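Local atomic coordinates of periplasmic sugar-binding protein (Chloroflexus aurantiacus, PDB entry 4RXU), a protein that binds beta-D-glucopyranose and probably serves as the sugar-recognising, solute-binding component of an ABC-type carbohydrate transporter. Residues A137-Q141 against P339-V343; Y158-G162 against L230-N234; D346-A350 against F363-P367. All coordinates share one frame; numbering follows the deposited sequence.

The three contacts join helices and strands of the sugar-binding fold and its C-terminal tail. Contact 1 sits nearest the sugar: the side chain of Val138 is about 7 Å from the bound beta-D-glucopyranose, whereas in contact 2 the Tyr160 side chain is about 12 Å from it. Contact 2 is nested within the chain loop that contact 1 closes; their centres lie 21 Å apart and their nearest atoms about 9 Å. Contact 3 follows contact 1 in the chain and touches it, with Asn347 ND2 probably hydrogen-bonded to Thr342 O at 2.9 Å and Val343 packed on Val348. Contacts 2 and 3 are the most distant pair, with 28 Å between centres.

Contact 1: A137-Q141 against P339-V343; sequences AVGAQ and PVVTV
The side-chain amide of Gln141, reaching out from helix 135-148, grips strand 332-343 at two points. Its NE2 donates to Val340 O over 3.1 Å, and the bond is nearly straight at the hydrogen (165°). Val340 O lies close to the plane of the glutamine amide, but NE2 stands above the plane of the peptide carbonyl and is not on one of its lone pairs. OE1 accepts the hydroxyl of Thr342, with OG1 2.7 Å away and tilted out of the amide carbonyl plane. Gln141 can span both sites because its CG lies anti to the carbonyl carbon (chi1 -75°) and the chain continues extended beyond it. The glutamine and Thr342 side chains run past each other in opposite directions. Thr342 OG1 also accepts a hydrogen from water 1 at 2.8 Å, and the same water donates to Gln141 O at 2.7 Å, adding a bridge from helix backbone to strand side chain. Beside the polar grip lies a small apolar patch. Val340 turns CG2 into the crowded position between its backbone N and carbonyl carbon; this methyl meets Val138 CG2 at 3.8 Å and Ala137 CB at 4.1 Å, and also lies against Gln141 NE2. Val138 and Val340 cross at about a right angle, and both touch Lys298, a residue of the glucose pocket. A leucine in place of Gln141 would probably leave Val340 O and the Thr342 hydroxyl without their amide partner. The glutamine thus uses both ends of its amide, one as donor and one as acceptor, on different residues of the strand, so that the two bonds together set the amide's orientation, while Ala137 and the two valines add apolar contact alongside.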
loop_
_atom_site.group_PDB
_atom_site.type_symbol
_atom_site.label_atom_id
_atom_site.label_comp_id
_atom_site.label_asym_id
_atom_site.label_seq_id
_atom_site.Cartn_x
_atom_site.Cartn_y
_atom_site.Cartn_z
ATOM N N ALA A 137 0.410 6.556 -8.323
ATOM C CA ALA A 137 0.194 5.732 -9.496
ATOM C C ALA A 137 -0.540 4.434 -9.143
ATOM O O ALA A 137 -1.348 3.976 -9.929
ATOM C CB ALA A 137 1.514 5.428 -10.200
ATOM N N VAL A 138 -0.270 3.842 -7.972
ATOM C CA VAL A 138 -1.071 2.675 -7.548
ATOM C C VAL A 138 -2.579 3.008 -7.566
ATOM O O VAL A 138 -3.394 2.281 -8.164
ATOM C CB VAL A 138 -0.693 2.206 -6.133
ATOM C CG1 VAL A 138 -1.627 1.114 -5.659
ATOM C CG2 VAL A 138 0.744 1.740 -6.105
ATOM N N GLY A 139 -2.963 4.100 -6.907
ATOM C CA GLY A 139 -4.395 4.441 -6.834
ATOM C C GLY A 139 -4.962 4.791 -8.191
ATOM O O GLY A 139 -6.062 4.409 -8.504
ATOM N N ALA A 140 -4.191 5.540 -8.978
ATOM C CA ALA A 140 -4.598 5.911 -10.344
ATOM C C ALA A 140 -4.833 4.656 -11.169
ATOM O O ALA A 140 -5.839 4.563 -11.865
ATOM C CB ALA A 140 -3.572 6.810 -11.010
ATOM N N GLN A 141 -3.931 3.682 -11.069
ATOM C CA GLN A 141 -4.079 2.456 -11.831
ATOM C C GLN A 141 -5.283 1.641 -11.385
ATOM O O GLN A 141 -5.987 1.042 -12.187
ATOM C CB GLN A 141 -2.822 1.613 -11.755
ATOM C CG GLN A 141 -1.705 2.156 -12.616
ATOM C CD GLN A 141 -0.472 1.266 -12.585
ATOM O OE1 GLN A 141 -0.578 0.077 -12.387
ATOM N NE2 GLN A 141 0.675 1.837 -12.815
ATOM N N PRO A 339 8.626 1.982 -9.763
ATOM C CA PRO A 339 7.311 1.974 -10.383
ATOM C C PRO A 339 6.436 0.799 -10.009
ATOM O O PRO A 339 6.874 -0.192 -9.395
ATOM C CB PRO A 339 7.625 1.924 -11.877
ATOM C CG PRO A 339 8.931 1.277 -11.981
ATOM C CD PRO A 339 9.682 1.752 -10.769
ATOM N N VAL A 340 5.188 0.915 -10.431
ATOM C CA VAL A 340 4.176 -0.097 -10.150
ATOM C C VAL A 340 3.440 -0.474 -11.448
ATOM O O VAL A 340 3.340 0.342 -12.373
ATOM C CB VAL A 340 3.188 0.361 -9.046
ATOM C CG1 VAL A 340 3.957 0.747 -7.793
ATOM C CG2 VAL A 340 2.275 1.500 -9.521
ATOM N N VAL A 341 2.940 -1.713 -11.503
ATOM C CA VAL A 341 2.416 -2.274 -12.755
ATOM C C VAL A 341 1.103 -2.977 -12.526
ATOM O O VAL A 341 0.964 -3.785 -11.609
ATOM C CB VAL A 341 3.437 -3.292 -13.353
ATOM C CG1 VAL A 341 2.906 -4.003 -14.584
ATOM C CG2 VAL A 341 4.711 -2.557 -13.697
ATOM N N THR A 342 0.131 -2.687 -13.371
ATOM C CA THR A 342 -1.132 -3.382 -13.279
ATOM C C THR A 342 -1.041 -4.814 -13.811
ATOM O O THR A 342 -0.592 -5.052 -14.924
ATOM C CB THR A 342 -2.229 -2.643 -14.038
ATOM O OG1 THR A 342 -2.557 -1.453 -13.322
ATOM C CG2 THR A 342 -3.491 -3.511 -14.169
ATOM N N VAL A 343 -1.502 -5.740 -12.980
ATOM C CA VAL A 343 -1.530 -7.152 -13.329
ATOM C C VAL A 343 -2.958 -7.676 -13.378
ATOM O O VAL A 343 -3.724 -7.565 -12.412
ATOM C CB VAL A 343 -0.644 -7.976 -12.388
ATOM C CG1 VAL A 343 -0.803 -9.462 -12.691
ATOM C CG2 VAL A 343 0.795 -7.507 -12.564
HETATM O O HOH W 1 -4.667 0.037 -14.375
#

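Contact 2: Y158-G162 against L230-N234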
loop_
_atom_site.group_PDB
_atom_site.type_symbol
_atom_site.label_atom_id
_atom_site.label_comp_id
_atom_site.label_asym_id
_atom_site.label_seq_id
_atom_site.Cartn_x
_atom_site.Cartn_y
_atom_site.Cartn_z
ATOM N N TYR A 158 -18.348 1.304 -5.339
ATOM C CA TYR A 158 -18.114 1.099 -3.927
ATOM C C TYR A 158 -16.647 1.426 -3.641
ATOM O O TYR A 158 -15.740 0.847 -4.261
ATOM C CB TYR A 158 -18.441 -0.343 -3.556
ATOM C CG TYR A 158 -19.935 -0.643 -3.640
ATOM C CD1 TYR A 158 -20.565 -0.894 -4.860
ATOM C CD2 TYR A 158 -20.714 -0.658 -2.494
ATOM C CE1 TYR A 158 -21.933 -1.167 -4.933
ATOM C CE2 TYR A 158 -22.081 -0.914 -2.554
ATOM C CZ TYR A 158 -22.694 -1.164 -3.774
ATOM O OH TYR A 158 -24.066 -1.418 -3.816
ATOM N N LEU A 159 -16.422 2.366 -2.729
ATOM C CA LEU A 159 -15.063 2.844 -2.409
ATOM C C LEU A 159 -14.579 2.229 -1.120
ATOM O O LEU A 159 -15.355 2.111 -0.160
ATOM C CB LEU A 159 -15.067 4.373 -2.238
ATOM C CG LEU A 159 -15.553 5.205 -3.436
ATOM C CD1 LEU A 159 -15.711 6.665 -3.048
ATOM C CD2 LEU A 159 -14.661 5.050 -4.668
ATOM N N TYR A 160 -13.295 1.858 -1.080
ATOM C CA TYR A 160 -12.668 1.344 0.145
ATOM C C TYR A 160 -11.269 1.912 0.249
ATOM O O TYR A 160 -10.666 2.336 -0.740
ATOM C CB TYR A 160 -12.646 -0.197 0.177
ATOM C CG TYR A 160 -14.063 -0.746 0.149
ATOM C CD1 TYR A 160 -14.832 -0.785 1.317
ATOM C CD2 TYR A 160 -14.661 -1.145 -1.050
ATOM C CE1 TYR A 160 -16.142 -1.267 1.312
ATOM C CE2 TYR A 160 -15.981 -1.596 -1.070
ATOM C CZ TYR A 160 -16.715 -1.659 0.114
ATOM O OH TYR A 160 -18.016 -2.124 0.092
ATOM N N ALA A 161 -10.792 1.973 1.481
ATOM C CA ALA A 161 -9.502 2.595 1.765
ATOM C C ALA A 161 -8.699 1.867 2.832
ATOM O O ALA A 161 -9.216 1.018 3.578
ATOM C CB ALA A 161 -9.696 4.069 2.184
ATOM N N GLY A 162 -7.424 2.240 2.885
ATOM C CA GLY A 162 -6.490 1.735 3.899
ATOM C C GLY A 162 -6.664 2.418 5.257
ATOM O O GLY A 162 -7.609 3.197 5.457
ATOM N N LEU A 230 -17.390 -4.533 6.503
ATOM C CA LEU A 230 -17.816 -3.290 5.897
ATOM C C LEU A 230 -18.534 -3.556 4.577
ATOM O O LEU A 230 -19.583 -2.998 4.329
ATOM C CB LEU A 230 -16.639 -2.353 5.685
ATOM C CG LEU A 230 -16.989 -0.957 5.178
ATOM C CD1 LEU A 230 -17.930 -0.213 6.135
ATOM C CD2 LEU A 230 -15.709 -0.166 4.952
ATOM N N ALA A 231 -17.982 -4.437 3.749
ATOM C CA ALA A 231 -18.650 -4.775 2.488
ATOM C C ALA A 231 -20.042 -5.354 2.760
ATOM O O ALA A 231 -21.019 -4.983 2.111
ATOM C CB ALA A 231 -17.787 -5.731 1.673
ATOM N N GLU A 232 -20.132 -6.235 3.745
ATOM C CA GLU A 232 -21.425 -6.857 4.126
ATOM C C GLU A 232 -22.431 -5.799 4.596
ATOM O O GLU A 232 -23.595 -5.797 4.187
ATOM C CB GLU A 232 -21.244 -7.936 5.206
ATOM C CG GLU A 232 -20.470 -9.167 4.759
ATOM C CD GLU A 232 -21.174 -10.052 3.747
ATOM O OE1 GLU A 232 -22.196 -9.646 3.140
ATOM O OE2 GLU A 232 -20.644 -11.170 3.534
ATOM N N ALA A 233 -21.962 -4.882 5.438
ATOM C CA ALA A 233 -22.793 -3.756 5.892
ATOM C C ALA A 233 -23.271 -2.896 4.721
ATOM O O ALA A 233 -24.448 -2.541 4.624
ATOM C CB ALA A 233 -22.044 -2.911 6.921
ATOM N N ASN A 234 -22.345 -2.569 3.829
ATOM C CA ASN A 234 -22.667 -1.804 2.638
ATOM C C ASN A 234 -23.705 -2.497 1.766
ATOM O O ASN A 234 -24.596 -1.850 1.250
ATOM C CB ASN A 234 -21.425 -1.575 1.794
ATOM C CG ASN A 234 -20.392 -0.670 2.440
ATOM O OD1 ASN A 234 -19.279 -0.626 1.958
ATOM N ND2 ASN A 234 -20.755 0.088 3.468
#
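Asn234 OD1 is held by two donors: the phenol of Tyr160, whose OH donates over 2.7 Å, and the ND2 of Asn193. The tyrosine bond lies in the carbonyl plane of the amide and falls on a lone pair, with a C=O...donor angle of 133°. Tyr160 and Asn234 come from opposite directions, their ring and amide planes 29° apart. With CG of Tyr160 anti to the carbonyl carbon (chi1 -61°), the ring is carried across to helix 224-237. There Leu230 slides past it, CD2 resting at the ring edge 3.8 Å from CD1 of Tyr160. The Tyr160 OH also comes within 3.6 Å of Ala231 CA. Tyr158 adds a looser touch, its ring edge at CD2 lying 4.4 Å from Asn234 CB, while its own OH is bonded to Asp242 O. Ile259 and Phe263 of helix 253-264 also pack on Tyr160, and Phe263 meets the Tyr158 ring edge to face. Strand 155-159 is an inner strand of a four-stranded parallel sheet. The chain between its neighbours, strands 189-191 and 246-249, runs by way of several helices, among them 224-237. Such alternating strands and helices, joined by crossovers that are right-handed as usual in this fold, build the Rossmann-like lobes of type I periplasmic binding proteins.

Contact 3: D346-A350 against F363-P367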
loop_
_atom_site.group_PDB
_atom_site.type_symbol
_atom_site.label_atom_id
_atom_site.label_comp_id
_atom_site.label_asym_id
_atom_site.label_seq_id
_atom_site.Cartn_x
_atom_site.Cartn_y
_atom_site.Cartn_z
ATOM N N ASP A 346 -4.241 -11.210 -18.259
ATOM C CA ASP A 346 -3.550 -11.073 -19.551
ATOM C C ASP A 346 -2.013 -11.031 -19.406
ATOM O O ASP A 346 -1.309 -11.455 -20.310
ATOM C CB ASP A 346 -4.082 -9.845 -20.305
ATOM C CG ASP A 346 -5.604 -9.914 -20.541
ATOM O OD1 ASP A 346 -6.138 -11.031 -20.762
ATOM O OD2 ASP A 346 -6.269 -8.854 -20.480
ATOM N N ASN A 347 -1.504 -10.549 -18.261
ATOM C CA ASN A 347 -0.059 -10.372 -18.054
ATOM C C ASN A 347 0.479 -10.955 -16.757
ATOM O O ASN A 347 1.606 -10.679 -16.382
ATOM C CB ASN A 347 0.384 -8.898 -18.189
ATOM C CG ASN A 347 -0.110 -8.042 -17.064
ATOM O OD1 ASN A 347 -1.127 -8.361 -16.477
ATOM N ND2 ASN A 347 0.613 -6.969 -16.748
ATOM N N VAL A 348 -0.310 -11.772 -16.078
ATOM C CA VAL A 348 0.179 -12.348 -14.826
ATOM C C VAL A 348 1.479 -13.157 -15.016
ATOM O O VAL A 348 2.430 -13.060 -14.215
ATOM C CB VAL A 348 -0.897 -13.128 -14.065
ATOM C CG1 VAL A 348 -1.531 -14.202 -14.924
ATOM C CG2 VAL A 348 -0.296 -13.719 -12.807
ATOM N N ARG A 349 1.530 -13.928 -16.092
ATOM C CA ARG A 349 2.706 -14.702 -16.365
ATOM C C ARG A 349 3.896 -13.792 -16.665
ATOM O O ARG A 349 4.948 -13.951 -16.045
ATOM C CB ARG A 349 2.467 -15.705 -17.497
ATOM C CG ARG A 349 3.672 -16.612 -17.708
ATOM C CD ARG A 349 3.382 -17.621 -18.792
ATOM N NE ARG A 349 2.403 -18.605 -18.357
ATOM C CZ ARG A 349 2.690 -19.694 -17.647
ATOM N NH1 ARG A 349 3.944 -19.936 -17.265
ATOM N NH2 ARG A 349 1.717 -20.539 -17.307
ATOM N N ALA A 350 3.742 -12.832 -17.571
ATOM C CA ALA A 350 4.867 -11.927 -17.872
ATOM C C ALA A 350 5.305 -11.148 -16.653
ATOM O O ALA A 350 6.491 -11.066 -16.377
ATOM C CB ALA A 350 4.527 -10.972 -18.993
ATOM N N PHE A 363 1.078 -21.611 -8.253
ATOM C CA PHE A 363 -0.296 -21.396 -8.688
ATOM C C PHE A 363 -0.864 -22.544 -9.462
ATOM O O PHE A 363 -0.131 -23.328 -10.066
ATOM C CB PHE A 363 -0.369 -20.134 -9.546
ATOM C CG PHE A 363 0.234 -18.933 -8.852
ATOM C CD1 PHE A 363 -0.372 -18.421 -7.728
ATOM C CD2 PHE A 363 1.455 -18.416 -9.230
ATOM C CE1 PHE A 363 0.192 -17.363 -7.033
ATOM C CE2 PHE A 363 2.032 -17.367 -8.540
ATOM C CZ PHE A 363 1.406 -16.836 -7.437
ATOM N N THR A 364 -2.184 -22.604 -9.462
ATOM C CA THR A 364 -2.895 -23.556 -10.295
ATOM C C THR A 364 -3.453 -22.823 -11.511
ATOM O O THR A 364 -4.039 -21.711 -11.438
ATOM C CB THR A 364 -3.987 -24.319 -9.526
ATOM O OG1 THR A 364 -4.983 -23.413 -9.078
ATOM C CG2 THR A 364 -3.381 -25.004 -8.310
ATOM N N ASN A 365 -3.238 -23.437 -12.662
ATOM C CA ASN A 365 -3.847 -22.976 -13.899
ATOM C C ASN A 365 -3.477 -21.566 -14.360
ATOM O O ASN A 365 -4.265 -20.826 -14.928
ATOM C CB ASN A 365 -5.352 -23.129 -13.887
ATOM C CG ASN A 365 -5.907 -23.054 -15.269
ATOM O OD1 ASN A 365 -5.305 -23.577 -16.217
ATOM N ND2 ASN A 365 -7.014 -22.378 -15.418
ATOM N N LEU A 366 -2.220 -21.247 -14.160
ATOM C CA LEU A 366 -1.679 -19.988 -14.597
ATOM C C LEU A 366 -1.723 -19.939 -16.129
ATOM O O LEU A 366 -1.180 -20.821 -16.789
ATOM C CB LEU A 366 -0.257 -19.925 -14.098
ATOM C CG LEU A 366 0.563 -18.708 -14.432
ATOM C CD1 LEU A 366 -0.047 -17.481 -13.799
ATOM C CD2 LEU A 366 1.933 -18.998 -13.867
ATOM N N PRO A 367 -2.375 -18.920 -16.710
ATOM C CA PRO A 367 -2.484 -18.843 -18.160
ATOM C C PRO A 367 -1.131 -18.592 -18.822
ATOM O O PRO A 367 -0.958 -19.066 -19.940
ATOM C CB PRO A 367 -3.445 -17.678 -18.393
ATOM C CG PRO A 367 -3.287 -16.814 -17.185
ATOM C CD PRO A 367 -2.994 -17.765 -16.042
ATOM O OXT PRO A 367 -0.229 -17.974 -18.256
#
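Arg349, in the first turn of helix 348-354, holds the C-terminal end of the chain through two of its nitrogens. NE donates to Pro367 OXT at 2.7 Å (153° at the hydrogen), forming a salt bridge with the terminal carboxylate; the oxygen is tilted slightly out of the guanidinium plane. NH2 donates to Leu366 O over 3.0 Å, a less straight bond; the oxygen lies near the guanidinium plane, although NH2 itself stands above the plane of that carbonyl. A further bond from NH2 to OXT is long and weak. The arginine reaches both acceptors because its chain runs extended, with CG anti to the backbone N (chi1 -175°), and then bends at chi3 (-70°) to turn the guanidinium toward the tail. Leu366 lies over one face of that group, CD2 being 3.7 Å above its plane and offset toward the rim. Beside these polar bonds, Val348 packs its CG1 against Leu366 CD1 at 3.8 Å and against Pro367 CG at 3.9 Å. Val348 also touches Val284 of helix 281-288, whose residues pack on the Phe363 ring as well. Nearby, Asn347 sits at the N-cap position yet makes no capping bond: its OD1 instead accepts from Thr344 N, and its ND2 is satisfied by the preceding strand. Within the tail, Thr364 N is bonded to Gln285 OE1. The salt bridge probably offsets part of the terminal carboxylate's negative charge, though Arg349 also touches Asp354. Because the same side chain answers the preceding carbonyl, the chain end is fastened by charge, hydrogen bonding and apolar contact together.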